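Local coordinates for protein 4'-phospho-dehydrooxetanocin synthase (PDB 5UL3) that catalyses the oxidative ring contraction of dAMP to an oxetane aldehyde in oxetanocin A biosynthesis, using cobalamin, a [4Fe-4S] cluster and S-adenosylmethionine, at residues A[619-631]-A[700-714]. Residues are numbered along the deposited sequence; the frame is centred on the assembly and turned at random.
Sequences NPREKKKLYSYME and LLRDVEADLNKGIIT. With EDO (1,2-ethanediol), chain K; EDO (1,2-ethanediol), chain B.
Y629 is a knob set among L700, D703, V704 and D707, where helices 620-648 and 683-709 of the C-terminal helix bundle run antiparallel (165° between the short segments, axes 10.8 Å apart). V704 CG2 stands over the ring centre in a CH-pi contact, 3.5 Å from the centroid, while the carbonyl K625 O lies over the opposite face. At the ring edge Y629 OH donates to D707 OD2 (2.6 Å), taken on the anti lone pair with ring and carboxylate nearly coplanar (24°). I713 CD1 also reaches this edge, 3.9 Å from Y629 CE2. K625, its chain bent at chi2 and chi3, crosses D707 at about a right angle; K625 NZ stays 4.2 Å from D707 OD2, and two waters link the lysine to the carboxylate, one of them weakly held by NZ. A 1,2-ethanediol, probably from the crystallisation liquor, joins D707 OD1 to K710 NZ.

Beyond the Schellman turn at G711, the chain comes back against the first turn of helix 620-648. There E622 grips T714 with both carboxylate oxygens: T714 N reaches OE1 from above the carboxylate plane (3.0 Å), and T714 OG1 gives its proton to the syn lone pair of OE2 (2.7 Å). A water joins E622 OE1 to T714 O. Behind this clamp, N619 caps the helix, its OD1 taking an almost straight bond from E622 N (2.7 Å, 175°).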
loop_
_atom_site.group_PDB
_atom_site.type_symbol
_atom_site.label_atom_id
_atom_site.label_comp_id
_atom_site.label_asym_id
_atom_site.label_seq_id
_atom_site.Cartn_x
_atom_site.Cartn_y
_atom_site.Cartn_z
ATOM N N ASN A 619 0.291 3.073 -29.752
ATOM C CA ASN A 619 0.453 4.419 -30.287
ATOM C C ASN A 619 -0.763 5.255 -29.889
ATOM O O ASN A 619 -1.767 4.715 -29.413
ATOM C CB ASN A 619 0.687 4.366 -31.812
ATOM C CG ASN A 619 -0.591 4.112 -32.647
ATOM O OD1 ASN A 619 -1.673 4.641 -32.380
ATOM N ND2 ASN A 619 -0.435 3.329 -33.703
ATOM N N PRO A 620 -0.699 6.586 -30.058
ATOM C CA PRO A 620 -1.775 7.432 -29.515
ATOM C C PRO A 620 -3.149 7.093 -30.051
ATOM O O PRO A 620 -4.133 7.093 -29.303
ATOM C CB PRO A 620 -1.336 8.845 -29.922
ATOM C CG PRO A 620 0.173 8.759 -29.936
ATOM C CD PRO A 620 0.468 7.388 -30.488
ATOM N N ARG A 621 -3.243 6.791 -31.340
ATOM C CA ARG A 621 -4.541 6.528 -31.940
ATOM C C ARG A 621 -5.075 5.158 -31.520
ATOM O O ARG A 621 -6.267 5.017 -31.227
ATOM C CB ARG A 621 -4.409 6.655 -33.465
ATOM C CG ARG A 621 -5.703 6.519 -34.243
ATOM C CD ARG A 621 -5.475 6.945 -35.710
ATOM N NE ARG A 621 -6.635 6.705 -36.573
ATOM C CZ ARG A 621 -7.683 7.516 -36.677
ATOM N NH1 ARG A 621 -7.748 8.626 -35.951
ATOM N NH2 ARG A 621 -8.673 7.217 -37.509
ATOM N N GLU A 622 -4.211 4.135 -31.491
ATOM C CA GLU A 622 -4.630 2.825 -30.996
ATOM C C GLU A 622 -4.938 2.873 -29.503
ATOM O O GLU A 622 -5.856 2.185 -29.032
ATOM C CB GLU A 622 -3.543 1.774 -31.273
ATOM C CG GLU A 622 -3.354 1.440 -32.772
ATOM C CD GLU A 622 -2.559 0.159 -33.001
ATOM O OE1 GLU A 622 -2.386 -0.623 -32.043
ATOM O OE2 GLU A 622 -2.120 -0.082 -34.155
ATOM N N LYS A 623 -4.194 3.687 -28.753
ATOM C CA LYS A 623 -4.462 3.817 -27.322
ATOM C C LYS A 623 -5.892 4.254 -27.083
ATOM O O LYS A 623 -6.600 3.683 -26.242
ATOM C CB LYS A 623 -3.483 4.809 -26.689
ATOM C CG LYS A 623 -2.495 4.175 -25.747
ATOM C CD LYS A 623 -1.953 5.194 -24.751
ATOM C CE LYS A 623 -0.862 4.593 -23.886
ATOM N NZ LYS A 623 0.404 4.389 -24.656
ATOM N N LYS A 624 -6.355 5.249 -27.841
ATOM C CA LYS A 624 -7.717 5.723 -27.655
ATOM C C LYS A 624 -8.734 4.674 -28.095
ATOM O O LYS A 624 -9.787 4.531 -27.468
ATOM C CB LYS A 624 -7.901 7.055 -28.381
ATOM C CG LYS A 624 -6.974 8.133 -27.813
ATOM C CD LYS A 624 -7.098 9.488 -28.509
ATOM C CE LYS A 624 -6.293 10.582 -27.763
ATOM N NZ LYS A 624 -4.777 10.551 -27.920
ATOM N N LYS A 625 -8.426 3.913 -29.146
ATOM C CA LYS A 625 -9.327 2.847 -29.579
ATOM C C LYS A 625 -9.451 1.761 -28.505
ATOM O O LYS A 625 -10.563 1.386 -28.100
ATOM C CB LYS A 625 -8.820 2.269 -30.912
ATOM C CG LYS A 625 -9.689 1.170 -31.505
ATOM C CD LYS A 625 -11.103 1.640 -31.761
ATOM C CE LYS A 625 -11.191 2.580 -32.944
ATOM N NZ LYS A 625 -12.608 2.886 -33.276
ATOM N N LEU A 626 -8.313 1.270 -28.012
ATOM C CA LEU A 626 -8.312 0.262 -26.957
ATOM C C LEU A 626 -8.988 0.779 -25.692
ATOM O O LEU A 626 -9.663 0.024 -24.986
ATOM C CB LEU A 626 -6.880 -0.157 -26.647
ATOM C CG LEU A 626 -6.141 -0.876 -27.781
ATOM C CD1 LEU A 626 -4.629 -0.883 -27.566
ATOM C CD2 LEU A 626 -6.672 -2.301 -27.905
ATOM N N TYR A 627 -8.793 2.058 -25.374
ATOM C CA TYR A 627 -9.459 2.613 -24.203
ATOM C C TYR A 627 -10.967 2.610 -24.389
ATOM O O TYR A 627 -11.717 2.323 -23.441
ATOM C CB TYR A 627 -8.941 4.024 -23.917
ATOM C CG TYR A 627 -9.316 4.508 -22.520
ATOM C CD1 TYR A 627 -8.546 4.161 -21.422
ATOM C CD2 TYR A 627 -10.425 5.311 -22.323
ATOM C CE1 TYR A 627 -8.876 4.599 -20.146
ATOM C CE2 TYR A 627 -10.774 5.760 -21.043
ATOM C CZ TYR A 627 -9.991 5.399 -19.969
ATOM O OH TYR A 627 -10.328 5.832 -18.706
ATOM N N SER A 628 -11.436 2.887 -25.615
ATOM C CA SER A 628 -12.871 2.900 -25.854
ATOM C C SER A 628 -13.466 1.511 -25.648
ATOM O O SER A 628 -14.597 1.390 -25.161
ATOM C CB SER A 628 -13.188 3.442 -27.256
ATOM O OG SER A 628 -13.159 2.405 -28.229
ATOM N N TYR A 629 -12.726 0.456 -26.009
ATOM C CA TYR A 629 -13.170 -0.897 -25.671
ATOM C C TYR A 629 -13.330 -1.050 -24.161
ATOM O O TYR A 629 -14.320 -1.605 -23.680
ATOM C CB TYR A 629 -12.176 -1.944 -26.144
ATOM C CG TYR A 629 -11.814 -1.942 -27.609
ATOM C CD1 TYR A 629 -12.709 -1.537 -28.587
ATOM C CD2 TYR A 629 -10.562 -2.373 -27.993
ATOM C CE1 TYR A 629 -12.322 -1.565 -29.963
ATOM C CE2 TYR A 629 -10.181 -2.403 -29.311
ATOM C CZ TYR A 629 -11.062 -2.003 -30.291
ATOM O OH TYR A 629 -10.618 -2.064 -31.607
ATOM N N MET A 630 -12.330 -0.597 -23.408
ATOM C CA MET A 630 -12.390 -0.718 -21.953
ATOM C C MET A 630 -13.560 0.064 -21.372
ATOM O O MET A 630 -14.227 -0.414 -20.449
ATOM C CB MET A 630 -11.062 -0.274 -21.346
ATOM C CG MET A 630 -9.987 -1.340 -21.488
ATOM S SD MET A 630 -8.378 -0.817 -20.864
ATOM C CE MET A 630 -7.883 0.212 -22.191
ATOM N N GLU A 631 -13.833 1.268 -21.892
ATOM C CA GLU A 631 -14.998 2.022 -21.426
ATOM C C GLU A 631 -16.288 1.275 -21.714
ATOM O O GLU A 631 -17.207 1.256 -20.888
ATOM C CB GLU A 631 -15.066 3.391 -22.102
ATOM C CG GLU A 631 -13.916 4.340 -21.808
ATOM C CD GLU A 631 -14.063 5.635 -22.589
ATOM O OE1 GLU A 631 -14.292 5.566 -23.820
ATOM O OE2 GLU A 631 -13.991 6.713 -21.969
ATOM N N LEU A 700 -19.419 -5.977 -28.777
ATOM C CA LEU A 700 -18.179 -5.237 -28.560
ATOM C C LEU A 700 -16.977 -5.991 -29.113
ATOM O O LEU A 700 -16.133 -5.418 -29.808
ATOM C CB LEU A 700 -17.994 -4.967 -27.062
ATOM C CG LEU A 700 -16.618 -4.454 -26.623
ATOM C CD1 LEU A 700 -16.322 -3.144 -27.323
ATOM C CD2 LEU A 700 -16.515 -4.295 -25.061
ATOM N N LEU A 701 -16.868 -7.279 -28.802
ATOM C CA LEU A 701 -15.666 -7.998 -29.188
ATOM C C LEU A 701 -15.629 -8.277 -30.690
ATOM O O LEU A 701 -14.540 -8.480 -31.240
ATOM C CB LEU A 701 -15.542 -9.283 -28.366
ATOM C CG LEU A 701 -15.335 -9.044 -26.853
ATOM C CD1 LEU A 701 -15.192 -10.360 -26.117
ATOM C CD2 LEU A 701 -14.100 -8.141 -26.599
ATOM N N ARG A 702 -16.786 -8.261 -31.363
ATOM C CA ARG A 702 -16.776 -8.331 -32.824
ATOM C C ARG A 702 -16.181 -7.065 -33.430
ATOM O O ARG A 702 -15.492 -7.134 -34.454
ATOM C CB ARG A 702 -18.196 -8.570 -33.359
ATOM C CG ARG A 702 -18.785 -9.947 -33.043
ATOM C CD ARG A 702 -17.974 -11.102 -33.652
ATOM N NE ARG A 702 -18.568 -12.395 -33.304
ATOM C CZ ARG A 702 -18.035 -13.575 -33.594
ATOM N NH1 ARG A 702 -16.898 -13.650 -34.275
ATOM N NH2 ARG A 702 -18.649 -14.688 -33.217
ATOM N N ASP A 703 -16.421 -5.900 -32.814
ATOM C CA ASP A 703 -15.724 -4.690 -33.244
ATOM C C ASP A 703 -14.223 -4.799 -32.997
ATOM O O ASP A 703 -13.425 -4.382 -33.842
ATOM C CB ASP A 703 -16.284 -3.447 -32.537
ATOM C CG ASP A 703 -17.670 -3.042 -33.037
ATOM O OD1 ASP A 703 -18.041 -3.390 -34.176
ATOM O OD2 ASP A 703 -18.384 -2.343 -32.289
ATOM N N VAL A 704 -13.818 -5.328 -31.832
ATOM C CA VAL A 704 -12.398 -5.524 -31.542
ATOM C C VAL A 704 -11.770 -6.441 -32.582
ATOM O O VAL A 704 -10.671 -6.187 -33.095
ATOM C CB VAL A 704 -12.204 -6.099 -30.123
ATOM C CG1 VAL A 704 -10.705 -6.312 -29.837
ATOM C CG2 VAL A 704 -12.846 -5.199 -29.080
ATOM N N GLU A 705 -12.460 -7.540 -32.881
ATOM C CA GLU A 705 -11.972 -8.512 -33.850
ATOM C C GLU A 705 -11.808 -7.872 -35.226
ATOM O O GLU A 705 -10.775 -8.043 -35.885
ATOM C CB GLU A 705 -12.947 -9.693 -33.892
ATOM C CG GLU A 705 -12.677 -10.695 -35.021
ATOM C CD GLU A 705 -13.754 -11.768 -35.121
ATOM O OE1 GLU A 705 -14.955 -11.431 -35.120
ATOM O OE2 GLU A 705 -13.389 -12.959 -35.188
ATOM N N ALA A 706 -12.819 -7.119 -35.667
ATOM C CA ALA A 706 -12.744 -6.467 -36.973
ATOM C C ALA A 706 -11.636 -5.427 -37.007
ATOM O O ALA A 706 -10.907 -5.319 -38.000
ATOM C CB ALA A 706 -14.087 -5.828 -37.321
ATOM N N ASP A 707 -11.491 -4.646 -35.931
ATOM C CA ASP A 707 -10.416 -3.663 -35.903
ATOM C C ASP A 707 -9.061 -4.343 -35.962
ATOM O O ASP A 707 -8.118 -3.832 -36.584
ATOM C CB ASP A 707 -10.514 -2.787 -34.642
ATOM C CG ASP A 707 -11.625 -1.762 -34.718
ATOM O OD1 ASP A 707 -12.069 -1.420 -35.835
ATOM O OD2 ASP A 707 -12.050 -1.273 -33.645
ATOM N N LEU A 708 -8.933 -5.496 -35.308
ATOM C CA LEU A 708 -7.678 -6.227 -35.370
ATOM C C LEU A 708 -7.423 -6.722 -36.792
ATOM O O LEU A 708 -6.330 -6.539 -37.340
ATOM C CB LEU A 708 -7.708 -7.394 -34.386
ATOM C CG LEU A 708 -6.516 -8.347 -34.407
ATOM C CD1 LEU A 708 -5.223 -7.587 -34.149
ATOM C CD2 LEU A 708 -6.730 -9.426 -33.338
ATOM N N ASN A 709 -8.440 -7.336 -37.409
ATOM C CA ASN A 709 -8.269 -7.850 -38.775
ATOM C C ASN A 709 -7.980 -6.736 -39.778
ATOM O O ASN A 709 -7.203 -6.936 -40.723
ATOM C CB ASN A 709 -9.517 -8.629 -39.185
ATOM C CG ASN A 709 -9.671 -9.924 -38.410
ATOM O OD1 ASN A 709 -8.695 -10.474 -37.903
ATOM N ND2 ASN A 709 -10.884 -10.425 -38.342
ATOM N N LYS A 710 -8.582 -5.560 -39.590
ATOM C CA LYS A 710 -8.343 -4.418 -40.465
ATOM C C LYS A 710 -6.995 -3.747 -40.238
ATOM O O LYS A 710 -6.635 -2.846 -41.005
ATOM C CB LYS A 710 -9.449 -3.372 -40.288
ATOM C CG LYS A 710 -10.820 -3.815 -40.736
ATOM C CD LYS A 710 -11.872 -2.800 -40.311
ATOM C CE LYS A 710 -13.278 -3.299 -40.627
ATOM N NZ LYS A 710 -14.322 -2.419 -40.013
ATOM N N GLY A 711 -6.251 -4.127 -39.205
ATOM C CA GLY A 711 -5.031 -3.419 -38.887
ATOM C C GLY A 711 -5.228 -2.109 -38.145
ATOM O O GLY A 711 -4.277 -1.333 -38.038
ATOM N N ILE A 712 -6.445 -1.833 -37.665
ATOM C CA ILE A 712 -6.698 -0.619 -36.892
ATOM C C ILE A 712 -6.051 -0.716 -35.520
ATOM O O ILE A 712 -5.539 0.283 -34.992
ATOM C CB ILE A 712 -8.211 -0.360 -36.835
ATOM C CG1 ILE A 712 -8.685 0.059 -38.231
ATOM C CG2 ILE A 712 -8.571 0.711 -35.768
ATOM C CD1 ILE A 712 -10.162 0.209 -38.362
ATOM N N ILE A 713 -6.009 -1.913 -34.932
ATOM C CA ILE A 713 -5.186 -2.140 -33.751
ATOM C C ILE A 713 -4.172 -3.226 -34.078
ATOM O O ILE A 713 -4.374 -4.053 -34.975
ATOM C CB ILE A 713 -6.027 -2.524 -32.512
ATOM C CG1 ILE A 713 -6.792 -3.812 -32.774
ATOM C CG2 ILE A 713 -6.996 -1.409 -32.139
ATOM C CD1 ILE A 713 -7.689 -4.245 -31.600
ATOM N N THR A 714 -3.066 -3.221 -33.335
ATOM C CA THR A 714 -1.954 -4.133 -33.558
ATOM C C THR A 714 -1.872 -5.150 -32.433
ATOM O O THR A 714 -1.917 -4.779 -31.259
ATOM C CB THR A 714 -0.624 -3.375 -33.647
ATOM O OG1 THR A 714 -0.718 -2.344 -34.640
ATOM C CG2 THR A 714 0.492 -4.333 -34.010
HETATM C C1 EDO K . -16.705 -2.000 -36.881
HETATM O O1 EDO K . -17.091 -3.372 -37.015
HETATM C C2 EDO K . -15.308 -1.929 -36.277
HETATM O O2 EDO K . -14.317 -2.174 -37.285
HETATM C C1 EDO B . -21.232 -1.277 -29.312
HETATM O O1 EDO B . -22.355 -2.104 -28.984
HETATM C C2 EDO B . -19.991 -2.152 -29.424
HETATM O O2 EDO B . -18.838 -1.330 -29.645
HETATM O O HOH W 1 -2.230 -2.418 -29.886
HETATM O O HOH W 2 -12.881 1.164 -35.972
HETATM O O HOH W 3 -14.169 -0.056 -33.372
#